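Local structure of AHL synthase (Burkholderia glumae, 3P2H) at residues M1-E7 with T52-R58; V120-L124 with M150-V156. The protein probably makes N-acyl-L-homoserine lactone quorum-sensing signals from a fatty acyl-[ACP] and S-adenosyl-L-methionine, releasing S-methyl-5'-thioadenosine. The protein carries 3 engineered substitutions. All blocks are in the same frame, centred on the assembly; numbering follows the deposited sequence.

Contact 1. Residues M1-E7 with T52-R58; sequences MQTFVHE and TVYVLGR
Strands 2-6 and 53-58 run antiparallel (157°), axes 4.6 Å apart at closest approach. Gln2-Arg58, Phe4-Leu56 and His6-Tyr54 are hydrogen-bonded pairs, each with both bonds made: Gln2 N to Arg58 O 3.1 Å, Arg58 N to Gln2 O 2.9 Å; Phe4 N to Leu56 O 2.7 Å, Leu56 N to Phe4 O 2.8 Å; His6 N to Tyr54 O 2.8 Å, Tyr54 N to His6 O 3.1 Å. Non-hydrogen-bonded pairs Thr3-Gly57 and Val5-Val55 (CA-CA 4.4 Å) lie between. Met1 SD is 3.9 Å from Gly57 CA; a CB on Gly57 would clash with it at 2.6 Å. This pairing adds the N-terminal strand to the mixed sheet of the autoinducer synthase fold; backbone bonds join Val53 and Gly57 to strand 64-72 beyond. On the Phe4 and His6 face (both chi1 m), Arg58 CD lies 4.0 Å from the Phe4 ring centroid, a CH-pi contact. One water accepts from Arg58 NE at 3.0 Å and hydrogen-bonds His6 NE2 at 2.8 Å; a second donates to His6 O (2.6 Å) and at most weakly to Thr52 O (3.3 Å). Arg58 NH1 also reaches Glu18 (salt bridge) and Gly62 O; Tyr54 OH bonds Asp48; Glu7 pairs with Arg134.

Contact 2. Residues V120-L124 with M150-V156; sequences VRPML and MFRRIGV. Engineered in segment 150-156: Met150 (natural residue Leu).
Two short helical segments, 120-124 and 150-154, cross almost at right angles: the signed crossing angle is -85° and the axes come no closer than 10.8 Å, so side chains fill the gap. The nearest CA pairs are Arg121-Ile154 at 6.8 Å and Val120-Met150 at 7.8 Å. Ile154 (chi1 m, chi2 t) is one of the main bumps, with Leu124 and Val120. Its CD1 enters the hollow between Val120 and Arg121, 3.7 Å from Val120 CG1 and 3.7 Å from Arg121 N, while its CG2 meets Arg121 CG at 3.7 Å. In return Val120 (chi1 t) projects among three side chains: CG1 also lies 3.9 Å from Phe151 CE1, at the ring edge, and CG2 is 3.8 Å from SD of the engineered Met150. One turn on, Leu124 (chi1 t, chi2 p) puts CD2 between Phe151 CD1 at 3.7 Å and Val156 CG1 at 3.8 Å. Val156 joins in because the chain leaves the helix at Gly155, where phi is 105°. Phe151 belongs to the pocket of the bound inhibitor N-(3-oxocyclohex-1-en-1-yl)octanamide, its side chain about 4 Å away, and it also touches Ile177 of strand 170-178. Phe151 thus brings this helix packing to the edge of the inhibitor pocket. No hydrogen bond crosses between the segments; the contact is predominantly apolar, and its fit depends on complementary shape rather than directional polar bonds.

Overall arrangement
Contact 1 closes before contact 2 opens along the chain, their centres 16 Å apart, yet they touch through helix 120-133. Its Pro122, pointing away from segment 150-156, and Met123, neither touching that segment, meet the strand pair: Met123 CE is 3.5 Å from Val55 CG1, and Pro122 CG is 3.7 Å from Met1 CG. One helix thus packs on edge strand 2-6 and its neighbour 53-58 through one set of residues, on helix 145-154 through another. Met123 and Leu124 also touch Phe103 of strand 97-105. This packing links the N-terminal strand to the inhibitor pocket, which contact 2 reaches through Phe151; the Tyr54 side chain of contact 1 is about 11 Å from both inhibitor and bound 5'-deoxy-5'-methylthioadenosine.

Contact 1. Residues M1-E7 with T52-R58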
loop_
_atom_site.group_PDB
_atom_site.type_symbol
_atom_site.label_atom_id
_atom_site.label_comp_id
_atom_site.label_asym_id
_atom_site.label_seq_id
_atom_site.Cartn_x
_atom_site.Cartn_y
_atom_site.Cartn_z
ATOM N N MET A 1 -4.402 7.895 -14.800
ATOM C CA MET A 1 -5.458 7.841 -13.753
ATOM C C MET A 1 -5.407 9.065 -12.843
ATOM O O MET A 1 -4.474 9.864 -12.901
ATOM C CB MET A 1 -5.286 6.584 -12.901
ATOM C CG MET A 1 -3.940 6.515 -12.200
ATOM S SD MET A 1 -4.027 5.525 -10.713
ATOM C CE MET A 1 -3.754 3.872 -11.385
ATOM N N GLN A 2 -6.427 9.200 -12.005
ATOM C CA GLN A 2 -6.521 10.303 -11.060
ATOM C C GLN A 2 -6.582 9.640 -9.684
ATOM O O GLN A 2 -7.260 8.630 -9.514
ATOM C CB GLN A 2 -7.791 11.116 -11.343
ATOM C CG GLN A 2 -7.964 12.355 -10.487
ATOM C CD GLN A 2 -8.782 13.433 -11.188
ATOM O OE1 GLN A 2 -9.948 13.223 -11.530
ATOM N NE2 GLN A 2 -8.168 14.591 -11.411
ATOM N N THR A 3 -5.872 10.196 -8.709
ATOM C CA THR A 3 -5.850 9.600 -7.377
ATOM C C THR A 3 -6.691 10.350 -6.345
ATOM O O THR A 3 -6.800 11.577 -6.380
ATOM C CB THR A 3 -4.405 9.482 -6.864
ATOM O OG1 THR A 3 -3.842 10.789 -6.730
ATOM C CG2 THR A 3 -3.557 8.670 -7.848
ATOM N N PHE A 4 -7.280 9.586 -5.429
ATOM C CA PHE A 4 -8.133 10.124 -4.376
ATOM C C PHE A 4 -7.712 9.544 -3.037
ATOM O O PHE A 4 -7.765 8.331 -2.841
ATOM C CB PHE A 4 -9.597 9.748 -4.632
ATOM C CG PHE A 4 -10.134 10.261 -5.930
ATOM C CD1 PHE A 4 -9.723 9.703 -7.140
ATOM C CD2 PHE A 4 -11.035 11.319 -5.952
ATOM C CE1 PHE A 4 -10.202 10.191 -8.347
ATOM C CE2 PHE A 4 -11.519 11.815 -7.161
ATOM C CZ PHE A 4 -11.102 11.251 -8.356
ATOM N N VAL A 5 -7.294 10.412 -2.121
ATOM C CA VAL A 5 -6.873 9.978 -0.796
ATOM C C VAL A 5 -7.979 10.247 0.227
ATOM O O VAL A 5 -8.434 11.382 0.390
ATOM C CB VAL A 5 -5.589 10.704 -0.355
ATOM C CG1 VAL A 5 -5.145 10.201 1.001
ATOM C CG2 VAL A 5 -4.494 10.478 -1.384
ATOM N N HIS A 6 -8.399 9.189 0.910
ATOM C CA HIS A 6 -9.448 9.273 1.916
ATOM C C HIS A 6 -8.820 9.108 3.298
ATOM O O HIS A 6 -8.352 8.024 3.644
ATOM C CB HIS A 6 -10.480 8.168 1.676
ATOM C CG HIS A 6 -11.140 8.232 0.333
ATOM N ND1 HIS A 6 -12.324 8.908 0.114
ATOM C CD2 HIS A 6 -10.772 7.725 -0.868
ATOM C CE1 HIS A 6 -12.654 8.813 -1.162
ATOM N NE2 HIS A 6 -11.729 8.100 -1.781
ATOM N N GLU A 7 -8.800 10.187 4.077
ATOM C CA GLU A 7 -8.223 10.158 5.422
ATOM C C GLU A 7 -9.095 10.905 6.430
ATOM O O GLU A 7 -8.581 11.557 7.338
ATOM C CB GLU A 7 -6.805 10.756 5.400
ATOM C CG GLU A 7 -6.697 12.061 4.643
ATOM C CD GLU A 7 -5.259 12.517 4.406
ATOM O OE1 GLU A 7 -5.036 13.233 3.411
ATOM O OE2 GLU A 7 -4.357 12.185 5.206
ATOM N N THR A 52 -7.877 3.999 9.310
ATOM C CA THR A 52 -7.082 3.570 8.166
ATOM C C THR A 52 -7.143 4.616 7.062
ATOM O O THR A 52 -8.182 5.231 6.844
ATOM C CB THR A 52 -7.599 2.229 7.606
ATOM O OG1 THR A 52 -7.565 1.239 8.641
ATOM C CG2 THR A 52 -6.735 1.765 6.446
ATOM N N VAL A 53 -6.021 4.829 6.380
ATOM C CA VAL A 53 -5.965 5.797 5.286
ATOM C C VAL A 53 -5.982 5.019 3.977
ATOM O O VAL A 53 -5.309 3.995 3.857
ATOM C CB VAL A 53 -4.679 6.661 5.360
ATOM C CG1 VAL A 53 -4.586 7.581 4.149
ATOM C CG2 VAL A 53 -4.691 7.482 6.641
ATOM N N TYR A 54 -6.762 5.492 3.008
ATOM C CA TYR A 54 -6.863 4.808 1.718
ATOM C C TYR A 54 -6.604 5.699 0.512
ATOM O O TYR A 54 -6.936 6.886 0.502
ATOM C CB TYR A 54 -8.253 4.195 1.536
ATOM C CG TYR A 54 -8.633 3.146 2.547
ATOM C CD1 TYR A 54 -8.117 1.853 2.473
ATOM C CD2 TYR A 54 -9.516 3.450 3.580
ATOM C CE1 TYR A 54 -8.475 0.884 3.406
ATOM C CE2 TYR A 54 -9.882 2.494 4.517
ATOM C CZ TYR A 54 -9.361 1.216 4.428
ATOM O OH TYR A 54 -9.733 0.278 5.360
ATOM N N VAL A 55 -6.018 5.098 -0.514
ATOM C CA VAL A 55 -5.750 5.790 -1.756
ATOM C C VAL A 55 -6.488 5.001 -2.831
ATOM O O VAL A 55 -6.354 3.783 -2.902
ATOM C CB VAL A 55 -4.242 5.795 -2.106
ATOM C CG1 VAL A 55 -4.021 6.517 -3.442
ATOM C CG2 VAL A 55 -3.443 6.457 -0.994
ATOM N N LEU A 56 -7.288 5.685 -3.642
ATOM C CA LEU A 56 -8.010 5.024 -4.728
ATOM C C LEU A 56 -7.654 5.716 -6.035
ATOM O O LEU A 56 -7.581 6.940 -6.094
ATOM C CB LEU A 56 -9.533 5.108 -4.541
ATOM C CG LEU A 56 -10.216 4.589 -3.274
ATOM C CD1 LEU A 56 -11.696 4.384 -3.566
ATOM C CD2 LEU A 56 -9.599 3.285 -2.832
ATOM N N GLY A 57 -7.415 4.930 -7.074
ATOM C CA GLY A 57 -7.116 5.506 -8.371
ATOM C C GLY A 57 -8.347 5.254 -9.213
ATOM O O GLY A 57 -8.924 4.177 -9.123
ATOM N N ARG A 58 -8.766 6.233 -10.008
ATOM C CA ARG A 58 -9.953 6.072 -10.857
ATOM C C ARG A 58 -9.630 6.397 -12.314
ATOM O O ARG A 58 -8.892 7.333 -12.593
ATOM C CB ARG A 58 -11.090 6.973 -10.359
ATOM C CG ARG A 58 -11.644 6.572 -8.988
ATOM C CD ARG A 58 -12.674 7.570 -8.488
ATOM N NE ARG A 58 -13.233 7.224 -7.181
ATOM C CZ ARG A 58 -14.198 6.329 -6.983
ATOM N NH1 ARG A 58 -14.730 5.669 -8.006
ATOM N NH2 ARG A 58 -14.647 6.111 -5.758
HETATM O O HOH W 1 -12.799 7.955 -4.344
HETATM O O HOH W 2 -10.319 6.713 4.768
#

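Contact 2. Residues V120-L124 with M150-V156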
loop_
_atom_site.group_PDB
_atom_site.type_symbol
_atom_site.label_atom_id
_atom_site.label_comp_id
_atom_site.label_asym_id
_atom_site.label_seq_id
_atom_site.Cartn_x
_atom_site.Cartn_y
_atom_site.Cartn_z
ATOM N N VAL A 120 1.362 2.275 -11.640
ATOM C CA VAL A 120 1.873 2.135 -10.290
ATOM C C VAL A 120 2.381 3.474 -9.775
ATOM O O VAL A 120 2.112 3.858 -8.634
ATOM C CB VAL A 120 3.025 1.106 -10.244
ATOM C CG1 VAL A 120 3.733 1.159 -8.890
ATOM C CG2 VAL A 120 2.480 -0.288 -10.506
ATOM N N ARG A 121 3.096 4.198 -10.629
ATOM C CA ARG A 121 3.672 5.476 -10.225
ATOM C C ARG A 121 2.720 6.467 -9.556
ATOM O O ARG A 121 2.990 6.925 -8.446
ATOM C CB ARG A 121 4.369 6.150 -11.409
ATOM C CG ARG A 121 5.416 7.163 -10.962
ATOM C CD ARG A 121 6.218 7.714 -12.130
ATOM N NE ARG A 121 5.546 8.845 -12.747
ATOM C CZ ARG A 121 5.771 10.119 -12.427
ATOM N NH1 ARG A 121 6.665 10.436 -11.498
ATOM N NH2 ARG A 121 5.081 11.078 -13.022
ATOM N N PRO A 122 1.600 6.814 -10.212
ATOM C CA PRO A 122 0.670 7.767 -9.592
ATOM C C PRO A 122 0.110 7.273 -8.257
ATOM O O PRO A 122 -0.059 8.055 -7.319
ATOM C CB PRO A 122 -0.404 7.959 -10.664
ATOM C CG PRO A 122 -0.375 6.651 -11.425
ATOM C CD PRO A 122 1.097 6.353 -11.519
ATOM N N MET A 123 -0.159 5.974 -8.172
ATOM C CA MET A 123 -0.678 5.396 -6.939
ATOM C C MET A 123 0.359 5.542 -5.827
ATOM O O MET A 123 0.033 5.906 -4.703
ATOM C CB MET A 123 -1.022 3.917 -7.144
ATOM C CG MET A 123 -2.314 3.669 -7.909
ATOM S SD MET A 123 -3.768 4.403 -7.108
ATOM C CE MET A 123 -3.635 3.706 -5.469
ATOM N N LEU A 124 1.615 5.262 -6.152
ATOM C CA LEU A 124 2.684 5.372 -5.173
ATOM C C LEU A 124 2.889 6.826 -4.758
ATOM O O LEU A 124 3.048 7.126 -3.571
ATOM C CB LEU A 124 3.986 4.811 -5.748
ATOM C CG LEU A 124 5.169 4.683 -4.782
ATOM C CD1 LEU A 124 4.768 3.857 -3.561
ATOM C CD2 LEU A 124 6.336 4.025 -5.509
ATOM N N MET A 150 9.347 -2.805 -9.980
ATOM C CA MET A 150 8.749 -1.622 -10.591
ATOM C C MET A 150 9.119 -0.379 -9.791
ATOM O O MET A 150 9.329 0.693 -10.365
ATOM C CB MET A 150 7.229 -1.761 -10.683
ATOM C CG MET A 150 6.783 -2.719 -11.783
ATOM S SD MET A 150 4.988 -2.792 -11.939
ATOM C CE MET A 150 4.601 -4.111 -10.740
ATOM N N PHE A 151 9.194 -0.522 -8.469
ATOM C CA PHE A 151 9.573 0.593 -7.609
ATOM C C PHE A 151 10.985 1.018 -7.996
ATOM O O PHE A 151 11.277 2.204 -8.111
ATOM C CB PHE A 151 9.559 0.187 -6.130
ATOM C CG PHE A 151 8.175 0.023 -5.539
ATOM C CD1 PHE A 151 7.047 0.497 -6.205
ATOM C CD2 PHE A 151 8.011 -0.582 -4.293
ATOM C CE1 PHE A 151 5.770 0.367 -5.634
ATOM C CE2 PHE A 151 6.746 -0.714 -3.719
ATOM C CZ PHE A 151 5.625 -0.238 -4.390
ATOM N N ARG A 152 11.860 0.039 -8.195
ATOM C CA ARG A 152 13.237 0.323 -8.582
ATOM C C ARG A 152 13.257 1.060 -9.914
ATOM O O ARG A 152 13.953 2.060 -10.066
ATOM C CB ARG A 152 14.043 -0.974 -8.694
ATOM C CG ARG A 152 14.274 -1.662 -7.355
ATOM C CD ARG A 152 15.019 -2.990 -7.514
ATOM N NE ARG A 152 15.319 -3.594 -6.221
ATOM C CZ ARG A 152 15.807 -4.822 -6.058
ATOM N NH1 ARG A 152 16.057 -5.594 -7.108
ATOM N NH2 ARG A 152 16.041 -5.280 -4.836
ATOM N N ARG A 153 12.479 0.575 -10.874
ATOM C CA ARG A 153 12.422 1.201 -12.187
ATOM C C ARG A 153 11.869 2.627 -12.104
ATOM O O ARG A 153 12.335 3.523 -12.807
ATOM C CB ARG A 153 11.555 0.372 -13.135
ATOM C CG ARG A 153 11.645 0.831 -14.581
ATOM C CD ARG A 153 13.039 0.550 -15.120
ATOM N NE ARG A 153 13.260 1.095 -16.456
ATOM C CZ ARG A 153 14.444 1.103 -17.061
ATOM N NH1 ARG A 153 15.504 0.588 -16.446
ATOM N NH2 ARG A 153 14.578 1.644 -18.270
ATOM N N ILE A 154 10.872 2.831 -11.249
ATOM C CA ILE A 154 10.277 4.154 -11.082
ATOM C C ILE A 154 11.304 5.126 -10.506
ATOM O O ILE A 154 11.214 6.333 -10.721
ATOM C CB ILE A 154 9.025 4.103 -10.162
ATOM C CG1 ILE A 154 7.896 3.351 -10.872
ATOM C CG2 ILE A 154 8.572 5.512 -9.807
ATOM C CD1 ILE A 154 6.622 3.235 -10.056
ATOM N N GLY A 155 12.272 4.603 -9.760
ATOM C CA GLY A 155 13.312 5.462 -9.218
ATOM C C GLY A 155 13.282 5.810 -7.748
ATOM O O GLY A 155 14.180 6.503 -7.264
ATOM N N VAL A 156 12.267 5.345 -7.027
ATOM C CA VAL A 156 12.172 5.644 -5.602
ATOM C C VAL A 156 13.290 4.937 -4.859
ATOM O O VAL A 156 13.876 3.998 -5.376
ATOM C CB VAL A 156 10.819 5.189 -5.017
ATOM C CG1 VAL A 156 9.677 5.826 -5.800
ATOM C CG2 VAL A 156 10.717 3.672 -5.050
#